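PDB 2Q1C: 2-dehydro-3-deoxy-D-arabinonate dehydratase from Sulfolobus solfataricus, which catalyses the metal-dependent dehydration of 2-dehydro-3-deoxy-D-arabinonate to 2,5-dioxopentanoate, a step in the pentose oxidation pathway that leads to 2-oxoglutarate. Local coordinates for residues L141-L146 / D164-D169. Sequence-based numbering, arbitrary orientation.
Sequences LPEPEL and DVSARD. With CA (calcium ion), chain B; 2KT (2-ketobutyric acid), chain C.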
ATOM      1  N   LEU A 141      31.314 -10.009 -24.849  1.00 37.89           N
ATOM      2  CA  LEU A 141      31.915  -8.676 -24.909  1.00 37.60           C
ATOM      3  C   LEU A 141      31.005  -7.596 -24.324  1.00 37.32           C
ATOM      4  O   LEU A 141      29.781  -7.710 -24.403  1.00 37.34           O
ATOM      5  CB  LEU A 141      32.275  -8.308 -26.354  1.00 37.64           C
ATOM      6  CG  LEU A 141      33.397  -9.067 -27.071  1.00 37.88           C
ATOM      7  CD1 LEU A 141      33.509  -8.584 -28.509  1.00 38.03           C
ATOM      8  CD2 LEU A 141      34.736  -8.920 -26.353  1.00 37.76           C
ATOM      9  N   PRO A 142      31.604  -6.550 -23.721  1.00 37.05           N
ATOM     10  CA  PRO A 142      30.817  -5.391 -23.318  1.00 36.86           C
ATOM     11  C   PRO A 142      30.628  -4.427 -24.489  1.00 36.70           C
ATOM     12  O   PRO A 142      31.542  -4.245 -25.299  1.00 36.79           O
ATOM     13  CB  PRO A 142      31.675  -4.749 -22.227  1.00 36.85           C
ATOM     14  CG  PRO A 142      33.079  -5.113 -22.581  1.00 36.83           C
ATOM     15  CD  PRO A 142      33.030  -6.402 -23.366  1.00 37.01           C
ATOM     16  N   GLU A 143      29.446  -3.826 -24.583  1.00 36.37           N
ATOM     17  CA  GLU A 143      29.171  -2.862 -25.641  1.00 36.02           C
ATOM     18  C   GLU A 143      28.899  -1.476 -25.051  1.00 35.76           C
ATOM     19  O   GLU A 143      27.786  -1.196 -24.596  1.00 35.76           O
ATOM     20  CB  GLU A 143      28.029  -3.346 -26.542  1.00 35.98           C
ATOM     21  CG  GLU A 143      28.346  -4.644 -27.294  1.00 36.06           C
ATOM     22  CD  GLU A 143      27.273  -5.050 -28.299  1.00 36.22           C
ATOM     23  OE1 GLU A 143      27.419  -6.123 -28.923  1.00 36.56           O
ATOM     24  OE2 GLU A 143      26.283  -4.306 -28.472  1.00 36.39           O
ATOM     25  N   PRO A 144      29.935  -0.613 -25.031  1.00 35.50           N
ATOM     26  CA  PRO A 144      29.850   0.748 -24.496  1.00 35.25           C
ATOM     27  C   PRO A 144      28.938   1.629 -25.344  1.00 35.03           C
ATOM     28  O   PRO A 144      29.194   1.822 -26.538  1.00 35.02           O
ATOM     29  CB  PRO A 144      31.300   1.244 -24.561  1.00 35.21           C
ATOM     30  CG  PRO A 144      31.945   0.418 -25.608  1.00 35.29           C
ATOM     31  CD  PRO A 144      31.287  -0.922 -25.532  1.00 35.46           C
ATOM     32  N   GLU A 145      27.877   2.147 -24.733  1.00 34.80           N
ATOM     33  CA  GLU A 145      26.851   2.878 -25.478  1.00 34.67           C
ATOM     34  C   GLU A 145      26.318   4.104 -24.744  1.00 34.57           C
ATOM     35  O   GLU A 145      26.272   4.136 -23.513  1.00 34.65           O
ATOM     36  CB  GLU A 145      25.685   1.949 -25.828  1.00 34.56           C
ATOM     37  CG  GLU A 145      26.076   0.745 -26.670  1.00 34.53           C
ATOM     38  CD  GLU A 145      24.905  -0.140 -27.042  1.00 34.66           C
ATOM     39  OE1 GLU A 145      25.128  -1.353 -27.245  1.00 34.38           O
ATOM     40  OE2 GLU A 145      23.767   0.366 -27.146  1.00 34.84           O
ATOM     41  N   LEU A 146      25.925   5.112 -25.518  1.00 34.46           N
ATOM     42  CA  LEU A 146      25.173   6.243 -24.997  1.00 34.39           C
ATOM     43  C   LEU A 146      23.708   5.835 -24.922  1.00 34.41           C
ATOM     44  O   LEU A 146      23.151   5.322 -25.893  1.00 34.44           O
ATOM     45  CB  LEU A 146      25.340   7.474 -25.895  1.00 34.42           C
ATOM     46  CG  LEU A 146      24.516   8.734 -25.586  1.00 34.32           C
ATOM     47  CD1 LEU A 146      24.948   9.389 -24.275  1.00 34.23           C
ATOM     48  CD2 LEU A 146      24.622   9.719 -26.735  1.00 34.26           C
ATOM     49  N   ASP A 164      25.717  -2.744 -22.776  1.00 32.49           N
ATOM     50  CA  ASP A 164      24.930  -3.828 -23.350  1.00 32.56           C
ATOM     51  C   ASP A 164      25.828  -5.062 -23.444  1.00 32.72           C
ATOM     52  O   ASP A 164      26.559  -5.243 -24.420  1.00 32.79           O
ATOM     53  CB  ASP A 164      24.366  -3.412 -24.718  1.00 32.44           C
ATOM     54  CG  ASP A 164      23.747  -4.573 -25.494  1.00 32.37           C
ATOM     55  OD1 ASP A 164      23.354  -5.592 -24.888  1.00 32.38           O
ATOM     56  OD2 ASP A 164      23.657  -4.463 -26.733  1.00 32.16           O
ATOM     57  N   VAL A 165      25.782  -5.897 -22.411  1.00 32.96           N
ATOM     58  CA  VAL A 165      26.641  -7.077 -22.337  1.00 33.22           C
ATOM     59  C   VAL A 165      26.086  -8.152 -23.269  1.00 33.51           C
ATOM     60  O   VAL A 165      24.944  -8.586 -23.114  1.00 33.56           O
ATOM     61  CB  VAL A 165      26.775  -7.597 -20.878  1.00 33.22           C
ATOM     62  CG1 VAL A 165      27.839  -8.674 -20.779  1.00 33.04           C
ATOM     63  CG2 VAL A 165      27.106  -6.445 -19.925  1.00 33.10           C
ATOM     64  N   SER A 166      26.897  -8.564 -24.244  1.00 33.93           N
ATOM     65  CA  SER A 166      26.446  -9.465 -25.311  1.00 34.27           C
ATOM     66  C   SER A 166      27.309 -10.722 -25.435  1.00 34.47           C
ATOM     67  O   SER A 166      28.526 -10.633 -25.627  1.00 34.43           O
ATOM     68  CB  SER A 166      26.425  -8.728 -26.657  1.00 34.27           C
ATOM     69  OG  SER A 166      25.830  -7.445 -26.546  1.00 34.33           O
ATOM     70  N   ALA A 167      26.670 -11.887 -25.333  1.00 34.74           N
ATOM     71  CA  ALA A 167      27.336 -13.172 -25.547  1.00 34.94           C
ATOM     72  C   ALA A 167      27.524 -13.400 -27.046  1.00 35.26           C
ATOM     73  O   ALA A 167      26.772 -14.152 -27.676  1.00 35.31           O
ATOM     74  CB  ALA A 167      26.536 -14.301 -24.917  1.00 34.77           C
ATOM     75  N   ARG A 168      28.549 -12.751 -27.596  1.00 35.61           N
ATOM     76  CA  ARG A 168      28.773 -12.657 -29.041  1.00 35.93           C
ATOM     77  C   ARG A 168      28.906 -13.985 -29.787  1.00 36.20           C
ATOM     78  O   ARG A 168      28.588 -14.061 -30.977  1.00 36.25           O
ATOM     79  CB  ARG A 168      29.992 -11.778 -29.327  1.00 35.92           C
ATOM     80  CG  ARG A 168      29.772 -10.290 -29.080  1.00 36.30           C
ATOM     81  CD  ARG A 168      28.818  -9.677 -30.098  1.00 36.84           C
ATOM     82  NE  ARG A 168      29.268  -9.899 -31.469  1.00 37.68           N
ATOM     83  CZ  ARG A 168      30.170  -9.148 -32.097  1.00 38.40           C
ATOM     84  NH1 ARG A 168      30.727  -8.109 -31.485  1.00 38.33           N
ATOM     85  NH2 ARG A 168      30.518  -9.439 -33.343  1.00 39.01           N
ATOM     86  N   ASP A 169      29.377 -15.020 -29.097  1.00 36.51           N
ATOM     87  CA  ASP A 169      29.557 -16.331 -29.723  1.00 36.86           C
ATOM     88  C   ASP A 169      28.231 -17.007 -30.073  1.00 37.08           C
ATOM     89  O   ASP A 169      28.139 -17.715 -31.078  1.00 37.21           O
ATOM     90  CB  ASP A 169      30.438 -17.246 -28.860  1.00 36.80           C
ATOM     91  CG  ASP A 169      29.863 -17.493 -27.475  1.00 36.97           C
ATOM     92  OD1 ASP A 169      29.360 -16.535 -26.843  1.00 36.80           O
ATOM     93  OD2 ASP A 169      29.930 -18.653 -27.013  1.00 36.94           O
TER
HETATM   94 CA    CA B 294      24.350  -3.154 -28.549  1.00 37.26          CA
HETATM   95  C4  2KT C 295      23.475  -6.025 -32.272  1.00 40.00           C
HETATM   96  C3  2KT C 295      23.683  -4.804 -32.605  1.00 40.37           C
HETATM   97  C2  2KT C 295      24.129  -4.117 -31.643  1.00 40.51           C
HETATM   98  O3  2KT C 295      23.929  -4.475 -30.487  1.00 40.56           O
HETATM   99  C   2KT C 295      24.816  -2.987 -31.870  1.00 40.51           C
HETATM  100  OXT 2KT C 295      25.026  -2.600 -33.041  1.00 40.73           O
HETATM  101  O   2KT C 295      25.241  -2.327 -30.892  1.00 40.36           O
HETATM  102  O   HOH W   1      30.452  -6.828 -29.264  1.00 31.44           O
HETATM  103  O   HOH W   2      22.549  -1.509 -28.815  1.00 35.36           O
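Asp-164 shares a calcium ion with Glu-143 and Glu-145, and each acid gives it one oxygen: Asp-164 OD2, 2.3 Å from the calcium, Glu-143 OE2 and Glu-145 OE1. The short Asp-164, with CG anti to its backbone N (chi1 169°), reaches the ion from close by, whereas the longer glutamates reach in from 141-146 with their chains extended beyond CG. Glu-145 OE2, off the metal, is hydrogen-bonded to Thr-253. The positive ion, together with Lys-182, which hydrogen-bonds Asp-164 OD2, probably offsets the repulsion between these carboxylates. Backbone bonding fixes the spacing, Asp-164 N donating to Glu-143 O at 3.2 Å. Val-165 turns its branched side chain away from 141-146, onto Tyr-184. Ser-166 pairs with Leu-141 in a single antiparallel bridge, its N 3.0 Å from Leu-141 O; its small hydroxyl fits beside the Glu-143 carboxylate and also meets Lys-182. At the helix start, Arg-168 folds its chain over Leu-141, and a water links its NH1 to Glu-143 OE1, which Arg-89 also holds. A leucine in place of Arg-168 would probably leave that water without its N-H donor, and break the water link to Glu-143 OE1. Keto and carboxylate oxygens of 2-ketobutyrate and a water complete the coordination, forming the acidic metal site characteristic of the FAH family.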